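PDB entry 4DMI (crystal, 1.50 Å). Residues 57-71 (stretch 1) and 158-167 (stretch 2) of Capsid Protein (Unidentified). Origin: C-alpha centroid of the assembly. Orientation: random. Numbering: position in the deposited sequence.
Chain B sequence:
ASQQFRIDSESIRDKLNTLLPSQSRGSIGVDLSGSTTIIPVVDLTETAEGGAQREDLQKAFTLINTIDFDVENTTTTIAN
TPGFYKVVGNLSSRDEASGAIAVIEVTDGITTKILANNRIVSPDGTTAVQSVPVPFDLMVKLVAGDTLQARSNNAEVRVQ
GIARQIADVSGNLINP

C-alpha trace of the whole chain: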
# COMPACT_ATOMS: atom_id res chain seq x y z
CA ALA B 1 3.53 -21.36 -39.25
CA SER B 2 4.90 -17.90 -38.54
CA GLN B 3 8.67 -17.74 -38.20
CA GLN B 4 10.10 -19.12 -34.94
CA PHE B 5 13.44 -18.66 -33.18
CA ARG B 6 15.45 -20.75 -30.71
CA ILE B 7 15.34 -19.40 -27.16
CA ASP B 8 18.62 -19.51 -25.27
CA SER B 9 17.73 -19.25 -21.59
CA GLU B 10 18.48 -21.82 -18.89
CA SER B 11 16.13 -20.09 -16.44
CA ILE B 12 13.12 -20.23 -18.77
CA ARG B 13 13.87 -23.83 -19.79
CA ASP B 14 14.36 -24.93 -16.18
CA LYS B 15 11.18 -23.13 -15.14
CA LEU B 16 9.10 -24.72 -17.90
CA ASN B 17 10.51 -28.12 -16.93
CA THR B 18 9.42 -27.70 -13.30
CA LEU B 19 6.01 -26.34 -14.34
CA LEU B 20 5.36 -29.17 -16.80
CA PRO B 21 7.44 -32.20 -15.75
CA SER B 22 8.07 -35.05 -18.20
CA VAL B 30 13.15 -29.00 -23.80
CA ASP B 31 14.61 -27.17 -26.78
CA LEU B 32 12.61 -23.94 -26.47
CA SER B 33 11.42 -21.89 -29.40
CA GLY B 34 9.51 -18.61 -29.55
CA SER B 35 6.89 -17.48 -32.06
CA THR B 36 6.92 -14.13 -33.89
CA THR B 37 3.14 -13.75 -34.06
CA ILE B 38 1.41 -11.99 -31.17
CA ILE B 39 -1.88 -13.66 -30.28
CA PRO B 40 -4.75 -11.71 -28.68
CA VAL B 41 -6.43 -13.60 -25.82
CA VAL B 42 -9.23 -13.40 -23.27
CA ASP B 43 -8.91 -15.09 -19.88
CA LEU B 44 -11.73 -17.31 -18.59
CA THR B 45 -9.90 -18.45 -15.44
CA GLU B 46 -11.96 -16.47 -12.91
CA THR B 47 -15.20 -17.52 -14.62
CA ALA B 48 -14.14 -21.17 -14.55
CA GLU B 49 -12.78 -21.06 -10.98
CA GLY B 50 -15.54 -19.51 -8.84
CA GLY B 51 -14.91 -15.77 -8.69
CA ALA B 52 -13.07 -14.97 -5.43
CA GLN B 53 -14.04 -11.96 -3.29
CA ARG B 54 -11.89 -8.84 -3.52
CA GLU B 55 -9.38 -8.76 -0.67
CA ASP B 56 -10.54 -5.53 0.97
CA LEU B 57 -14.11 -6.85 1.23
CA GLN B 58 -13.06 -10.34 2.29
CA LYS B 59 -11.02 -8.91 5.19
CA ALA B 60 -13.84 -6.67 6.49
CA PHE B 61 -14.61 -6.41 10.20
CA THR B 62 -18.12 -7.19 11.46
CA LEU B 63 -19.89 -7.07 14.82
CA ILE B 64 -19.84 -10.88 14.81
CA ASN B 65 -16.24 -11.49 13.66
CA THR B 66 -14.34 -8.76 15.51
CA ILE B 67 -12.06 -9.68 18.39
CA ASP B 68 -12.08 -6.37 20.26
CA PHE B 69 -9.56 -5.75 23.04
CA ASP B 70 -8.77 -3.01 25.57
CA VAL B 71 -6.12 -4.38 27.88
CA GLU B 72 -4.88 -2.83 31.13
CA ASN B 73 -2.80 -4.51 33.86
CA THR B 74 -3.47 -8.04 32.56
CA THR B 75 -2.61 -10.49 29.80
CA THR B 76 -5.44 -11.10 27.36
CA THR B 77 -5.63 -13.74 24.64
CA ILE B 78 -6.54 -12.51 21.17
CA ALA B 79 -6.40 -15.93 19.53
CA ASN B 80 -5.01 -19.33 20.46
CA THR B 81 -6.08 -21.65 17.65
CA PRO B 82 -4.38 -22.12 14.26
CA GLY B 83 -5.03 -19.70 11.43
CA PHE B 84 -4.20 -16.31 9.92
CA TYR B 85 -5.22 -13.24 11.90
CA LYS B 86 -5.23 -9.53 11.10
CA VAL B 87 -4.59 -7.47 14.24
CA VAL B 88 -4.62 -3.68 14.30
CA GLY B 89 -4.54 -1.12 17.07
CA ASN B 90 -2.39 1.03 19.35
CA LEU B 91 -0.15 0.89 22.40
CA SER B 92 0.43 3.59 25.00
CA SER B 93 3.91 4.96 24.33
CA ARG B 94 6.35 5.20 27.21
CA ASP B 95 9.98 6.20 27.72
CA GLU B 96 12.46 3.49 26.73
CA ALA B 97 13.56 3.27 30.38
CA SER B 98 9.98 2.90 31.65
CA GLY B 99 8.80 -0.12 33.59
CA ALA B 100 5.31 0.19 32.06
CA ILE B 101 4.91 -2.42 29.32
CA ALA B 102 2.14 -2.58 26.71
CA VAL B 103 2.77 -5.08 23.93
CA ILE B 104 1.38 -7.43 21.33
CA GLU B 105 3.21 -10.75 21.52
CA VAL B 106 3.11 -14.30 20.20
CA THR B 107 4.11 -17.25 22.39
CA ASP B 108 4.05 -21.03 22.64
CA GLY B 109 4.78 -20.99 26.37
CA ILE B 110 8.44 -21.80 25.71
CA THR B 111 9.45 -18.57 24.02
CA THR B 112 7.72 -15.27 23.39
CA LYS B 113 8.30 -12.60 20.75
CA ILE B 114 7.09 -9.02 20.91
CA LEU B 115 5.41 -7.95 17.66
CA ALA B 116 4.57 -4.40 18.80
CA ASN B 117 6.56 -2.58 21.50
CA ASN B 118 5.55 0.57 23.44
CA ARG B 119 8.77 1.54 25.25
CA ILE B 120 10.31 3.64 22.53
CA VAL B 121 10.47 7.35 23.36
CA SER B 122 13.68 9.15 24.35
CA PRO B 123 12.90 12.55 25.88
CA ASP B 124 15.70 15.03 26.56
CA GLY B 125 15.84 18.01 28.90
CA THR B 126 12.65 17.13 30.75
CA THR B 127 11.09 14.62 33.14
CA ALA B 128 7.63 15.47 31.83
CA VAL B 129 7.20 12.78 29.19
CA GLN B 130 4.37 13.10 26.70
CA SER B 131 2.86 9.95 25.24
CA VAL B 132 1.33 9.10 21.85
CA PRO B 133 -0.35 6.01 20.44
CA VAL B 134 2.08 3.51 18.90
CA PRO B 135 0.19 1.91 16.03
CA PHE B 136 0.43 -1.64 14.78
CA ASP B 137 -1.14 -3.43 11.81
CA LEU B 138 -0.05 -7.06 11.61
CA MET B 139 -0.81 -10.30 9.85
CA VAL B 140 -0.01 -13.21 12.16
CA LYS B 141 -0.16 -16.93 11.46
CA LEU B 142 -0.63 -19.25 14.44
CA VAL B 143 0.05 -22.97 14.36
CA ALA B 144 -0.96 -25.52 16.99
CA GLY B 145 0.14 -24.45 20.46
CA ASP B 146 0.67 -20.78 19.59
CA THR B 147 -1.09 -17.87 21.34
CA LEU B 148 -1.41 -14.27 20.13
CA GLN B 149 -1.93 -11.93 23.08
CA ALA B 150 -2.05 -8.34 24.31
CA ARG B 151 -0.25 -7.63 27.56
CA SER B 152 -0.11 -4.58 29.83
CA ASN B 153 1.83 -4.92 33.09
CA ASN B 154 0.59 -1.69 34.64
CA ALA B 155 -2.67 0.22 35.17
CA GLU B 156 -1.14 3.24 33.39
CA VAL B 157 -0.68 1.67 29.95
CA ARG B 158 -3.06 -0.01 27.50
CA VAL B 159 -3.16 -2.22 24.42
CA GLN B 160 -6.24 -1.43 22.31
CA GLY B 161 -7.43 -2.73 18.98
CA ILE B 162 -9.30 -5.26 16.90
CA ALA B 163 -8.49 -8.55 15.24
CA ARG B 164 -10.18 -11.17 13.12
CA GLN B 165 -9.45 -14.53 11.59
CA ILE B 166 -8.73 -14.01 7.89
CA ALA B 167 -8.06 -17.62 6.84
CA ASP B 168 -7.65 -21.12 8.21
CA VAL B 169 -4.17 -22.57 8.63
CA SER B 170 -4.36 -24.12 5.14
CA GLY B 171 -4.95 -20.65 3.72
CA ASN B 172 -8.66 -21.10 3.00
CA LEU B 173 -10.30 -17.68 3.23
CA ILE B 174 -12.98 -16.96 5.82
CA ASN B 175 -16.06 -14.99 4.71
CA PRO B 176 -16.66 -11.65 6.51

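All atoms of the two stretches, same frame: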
# COMPACT_ATOMS: atom_id res chain seq x y z
N LEU B 57 -12.81 -6.41 0.75
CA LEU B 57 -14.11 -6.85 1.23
C LEU B 57 -13.98 -8.11 2.06
O LEU B 57 -14.59 -8.23 3.13
CB LEU B 57 -15.07 -7.11 0.06
CG LEU B 57 -15.28 -5.97 -0.94
CD1 LEU B 57 -16.25 -6.40 -2.04
CD2 LEU B 57 -15.79 -4.73 -0.23
N GLN B 58 -13.17 -9.06 1.59
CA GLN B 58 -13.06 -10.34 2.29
C GLN B 58 -12.52 -10.16 3.71
O GLN B 58 -12.87 -10.92 4.61
CB GLN B 58 -12.17 -11.32 1.51
CG GLN B 58 -12.07 -12.71 2.15
CD GLN B 58 -10.87 -12.85 3.08
OE1 GLN B 58 -9.80 -12.28 2.82
NE2 GLN B 58 -11.03 -13.63 4.15
N LYS B 59 -11.66 -9.15 3.90
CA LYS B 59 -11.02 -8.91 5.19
C LYS B 59 -11.81 -7.99 6.12
O LYS B 59 -11.31 -7.61 7.19
CB LYS B 59 -9.61 -8.35 4.97
CG LYS B 59 -8.70 -9.36 4.28
CD LYS B 59 -7.33 -8.77 3.95
CE LYS B 59 -6.49 -8.57 5.18
NZ LYS B 59 -5.07 -8.25 4.76
N ALA B 60 -13.03 -7.64 5.73
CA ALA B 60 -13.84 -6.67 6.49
C ALA B 60 -14.14 -7.12 7.91
O ALA B 60 -14.35 -8.30 8.16
CB ALA B 60 -15.15 -6.36 5.76
N PHE B 61 -14.18 -6.16 8.82
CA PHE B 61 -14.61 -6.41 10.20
C PHE B 61 -16.13 -6.35 10.31
O PHE B 61 -16.79 -5.53 9.68
CB PHE B 61 -14.00 -5.36 11.14
CG PHE B 61 -12.53 -5.53 11.35
CD1 PHE B 61 -12.03 -6.46 12.25
CD2 PHE B 61 -11.63 -4.74 10.64
CE1 PHE B 61 -10.66 -6.62 12.44
CE2 PHE B 61 -10.25 -4.90 10.82
CZ PHE B 61 -9.78 -5.84 11.72
N THR B 62 -16.68 -7.22 11.16
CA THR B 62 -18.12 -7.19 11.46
C THR B 62 -18.33 -7.27 12.96
O THR B 62 -17.43 -7.65 13.71
CB THR B 62 -18.86 -8.39 10.82
OG1 THR B 62 -18.45 -9.61 11.44
CG2 THR B 62 -18.61 -8.47 9.31
N LEU B 63 -19.55 -6.94 13.41
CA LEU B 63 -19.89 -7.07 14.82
C LEU B 63 -19.66 -8.51 15.30
O LEU B 63 -19.16 -8.75 16.41
CB LEU B 63 -21.35 -6.66 15.04
CG LEU B 63 -21.91 -6.80 16.46
CD1 LEU B 63 -21.11 -6.06 17.50
CD2 LEU B 63 -23.36 -6.33 16.48
N ILE B 64 -19.98 -9.47 14.44
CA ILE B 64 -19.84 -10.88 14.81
C ILE B 64 -18.39 -11.37 14.80
O ILE B 64 -17.99 -12.14 15.69
CB ILE B 64 -20.78 -11.77 13.97
CG1 ILE B 64 -22.20 -11.67 14.54
CG2 ILE B 64 -20.31 -13.22 13.95
CD1 ILE B 64 -23.27 -12.25 13.65
N ASN B 65 -17.60 -10.94 13.82
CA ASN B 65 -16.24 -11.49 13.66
C ASN B 65 -15.11 -10.77 14.40
O ASN B 65 -13.99 -11.27 14.48
CB ASN B 65 -15.89 -11.74 12.17
CG ASN B 65 -15.48 -10.46 11.41
OD1 ASN B 65 -15.13 -9.44 11.99
ND2 ASN B 65 -15.52 -10.54 10.08
N THR B 66 -15.40 -9.61 14.97
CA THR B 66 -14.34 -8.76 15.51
C THR B 66 -13.93 -9.20 16.91
O THR B 66 -14.78 -9.38 17.79
CB THR B 66 -14.81 -7.30 15.57
OG1 THR B 66 -14.91 -6.79 14.24
CG2 THR B 66 -13.82 -6.44 16.34
N ILE B 67 -12.63 -9.40 17.09
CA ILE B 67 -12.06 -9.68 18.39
C ILE B 67 -11.58 -8.34 18.92
O ILE B 67 -10.47 -7.89 18.60
CB ILE B 67 -10.86 -10.63 18.28
CG1 ILE B 67 -11.27 -11.93 17.55
CG2 ILE B 67 -10.34 -10.99 19.66
CD1 ILE B 67 -10.07 -12.75 17.09
N ASP B 68 -12.42 -7.68 19.71
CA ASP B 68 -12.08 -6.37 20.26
C ASP B 68 -11.33 -6.52 21.58
O ASP B 68 -11.66 -7.39 22.40
CB ASP B 68 -13.35 -5.53 20.46
CG ASP B 68 -14.38 -6.20 21.36
OD1 ASP B 68 -14.74 -7.37 21.12
OD2 ASP B 68 -14.85 -5.55 22.32
N PHE B 69 -10.32 -5.70 21.79
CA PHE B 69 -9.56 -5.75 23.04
C PHE B 69 -9.18 -4.35 23.54
O PHE B 69 -8.96 -3.43 22.75
CB PHE B 69 -8.34 -6.69 22.96
CG PHE B 69 -7.44 -6.42 21.78
CD1 PHE B 69 -7.69 -7.02 20.54
CD2 PHE B 69 -6.36 -5.55 21.89
CE1 PHE B 69 -6.88 -6.76 19.44
CE2 PHE B 69 -5.53 -5.30 20.80
CZ PHE B 69 -5.80 -5.89 19.57
N ASP B 70 -9.12 -4.23 24.87
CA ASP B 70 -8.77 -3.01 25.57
C ASP B 70 -8.16 -3.49 26.87
O ASP B 70 -8.86 -3.77 27.85
CB ASP B 70 -10.03 -2.16 25.80
CG ASP B 70 -9.74 -0.79 26.39
OD1 ASP B 70 -8.58 -0.52 26.76
OD2 ASP B 70 -10.68 0.02 26.50
N VAL B 71 -6.83 -3.62 26.86
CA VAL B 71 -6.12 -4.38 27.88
C VAL B 71 -5.30 -3.50 28.81
O VAL B 71 -4.47 -2.71 28.35
CB VAL B 71 -5.20 -5.41 27.20
CG1 VAL B 71 -4.46 -6.28 28.23
CG2 VAL B 71 -6.00 -6.26 26.21
N ARG B 158 -2.06 0.86 28.12
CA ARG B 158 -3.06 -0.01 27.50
C ARG B 158 -2.64 -0.56 26.14
O ARG B 158 -1.78 0.01 25.44
CB ARG B 158 -4.41 0.71 27.38
CG ARG B 158 -5.07 0.99 28.72
CD ARG B 158 -6.50 1.45 28.58
NE ARG B 158 -7.08 1.69 29.91
CZ ARG B 158 -8.17 1.10 30.38
NH1 ARG B 158 -8.86 0.25 29.63
NH2 ARG B 158 -8.60 1.38 31.60
N VAL B 159 -3.26 -1.67 25.77
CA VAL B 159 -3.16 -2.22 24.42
C VAL B 159 -4.59 -2.27 23.90
O VAL B 159 -5.43 -2.97 24.48
CB VAL B 159 -2.55 -3.63 24.40
CG1 VAL B 159 -2.49 -4.17 22.97
CG2 VAL B 159 -1.17 -3.63 25.05
N GLN B 160 -4.88 -1.54 22.84
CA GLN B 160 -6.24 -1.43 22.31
C GLN B 160 -6.27 -1.77 20.83
O GLN B 160 -5.37 -1.42 20.09
CB GLN B 160 -6.80 -0.02 22.52
CG GLN B 160 -6.90 0.35 23.99
CD GLN B 160 -7.39 1.77 24.21
OE1 GLN B 160 -7.19 2.65 23.36
NE2 GLN B 160 -8.02 2.00 25.35
N GLY B 161 -7.32 -2.46 20.39
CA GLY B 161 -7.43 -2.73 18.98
C GLY B 161 -8.48 -3.75 18.63
O GLY B 161 -9.35 -4.07 19.44
N ILE B 162 -8.39 -4.25 17.40
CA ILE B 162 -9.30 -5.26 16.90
C ILE B 162 -8.52 -6.30 16.12
O ILE B 162 -7.45 -6.02 15.58
CB ILE B 162 -10.41 -4.64 16.01
CG1 ILE B 162 -9.80 -3.81 14.87
CG2 ILE B 162 -11.33 -3.74 16.82
CD1 ILE B 162 -10.84 -3.18 13.94
N ALA B 163 -9.07 -7.50 16.06
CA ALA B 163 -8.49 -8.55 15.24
C ALA B 163 -9.60 -9.39 14.65
O ALA B 163 -10.73 -9.36 15.12
CB ALA B 163 -7.53 -9.44 16.07
N ARG B 164 -9.27 -10.14 13.61
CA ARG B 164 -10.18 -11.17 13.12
C ARG B 164 -9.42 -12.26 12.40
O ARG B 164 -8.30 -12.05 11.93
CB ARG B 164 -11.30 -10.61 12.22
CG ARG B 164 -10.82 -9.99 10.90
CD ARG B 164 -11.97 -10.02 9.86
NE ARG B 164 -12.06 -11.37 9.29
CZ ARG B 164 -12.56 -11.65 8.10
NH1 ARG B 164 -13.11 -10.69 7.34
NH2 ARG B 164 -12.53 -12.90 7.66
N GLN B 165 -10.05 -13.42 12.32
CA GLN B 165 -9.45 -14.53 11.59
C GLN B 165 -9.73 -14.32 10.11
O GLN B 165 -10.89 -14.22 9.69
CB GLN B 165 -9.99 -15.88 12.05
CG GLN B 165 -9.04 -17.01 11.64
CD GLN B 165 -9.53 -18.39 12.00
OE1 GLN B 165 -10.45 -18.56 12.80
NE2 GLN B 165 -8.90 -19.40 11.40
N ILE B 166 -8.65 -14.27 9.32
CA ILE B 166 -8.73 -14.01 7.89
C ILE B 166 -8.79 -15.32 7.08
O ILE B 166 -9.47 -15.40 6.05
CB ILE B 166 -7.53 -13.14 7.42
CG1 ILE B 166 -7.51 -11.79 8.13
CG2 ILE B 166 -7.52 -12.96 5.90
CD1 ILE B 166 -8.74 -10.90 7.83
N ALA B 167 -8.10 -16.35 7.56
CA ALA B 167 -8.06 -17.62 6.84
C ALA B 167 -7.77 -18.76 7.80
O ALA B 167 -7.24 -18.53 8.89
CB ALA B 167 -6.99 -17.57 5.74
O HOH W 1 -12.71 -13.57 13.62

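Two antiparallel β-strands pair through a regular backbone ladder, and beyond the ladder Arg164 ties strand 158-167 to the helix end and loop that precede its partner. Strand 67-71 runs at 170° to strand 158-167, their axes approaching to 4.6 Å. Ile67 and Ala163, Phe69 and Gly161, and Val71 and Val159 form the hydrogen-bonded pairs, each bonded in both directions; Ile67 N to Ala163 O is 2.7 Å and Val159 N to Val71 O is 3.0 Å. At the intervening pairs, Asp68 with Ile162 and Asp70 with Gln160, the CA atoms lie only 4.5 and 4.4 Å apart, and CA-H...O contacts such as Ile162 CA to Ile67 O (3.3 Å) supplement the ladder.

Ile67, Phe69, Val71, Val159 and Ala163 share one face of the sheet. There the Phe69 ring, with chi1 in p, folds back over Gly161, whose CA sits 3.9 Å from the ring centroid in a CH-pi contact. An ideal CB on Gly161 would lie 2.9 Å from Phe69 CZ, so the absent side chain makes room for the ring; the backbone angles at Gly161 independently call for glycine. On the other face, Asp70 OD1 accepts from Gln160 NE2 (2.9 Å) and from Arg158 NH1 (3.0 Å), the latter also a salt bridge.

Before the strand, Phe61 offers a ring face to Ile162, whose CD1 stands 3.5 Å from the ring centroid, almost on its normal. Arg164 NH1 donates to Gln58 O, at the end of the helix, and to Ala60 O, in the loop after it, both at 2.8 Å and both near the guanidinium plane, while Asn65 ND2 lies over one guanidinium face and donates to Ala60 O (3.2 Å). Gln58 NE2 reaches Ile166 O (3.0 Å), and one water bridges Asn65 O (2.8 Å from its O) and Gln165 N (3.0 Å from the same O).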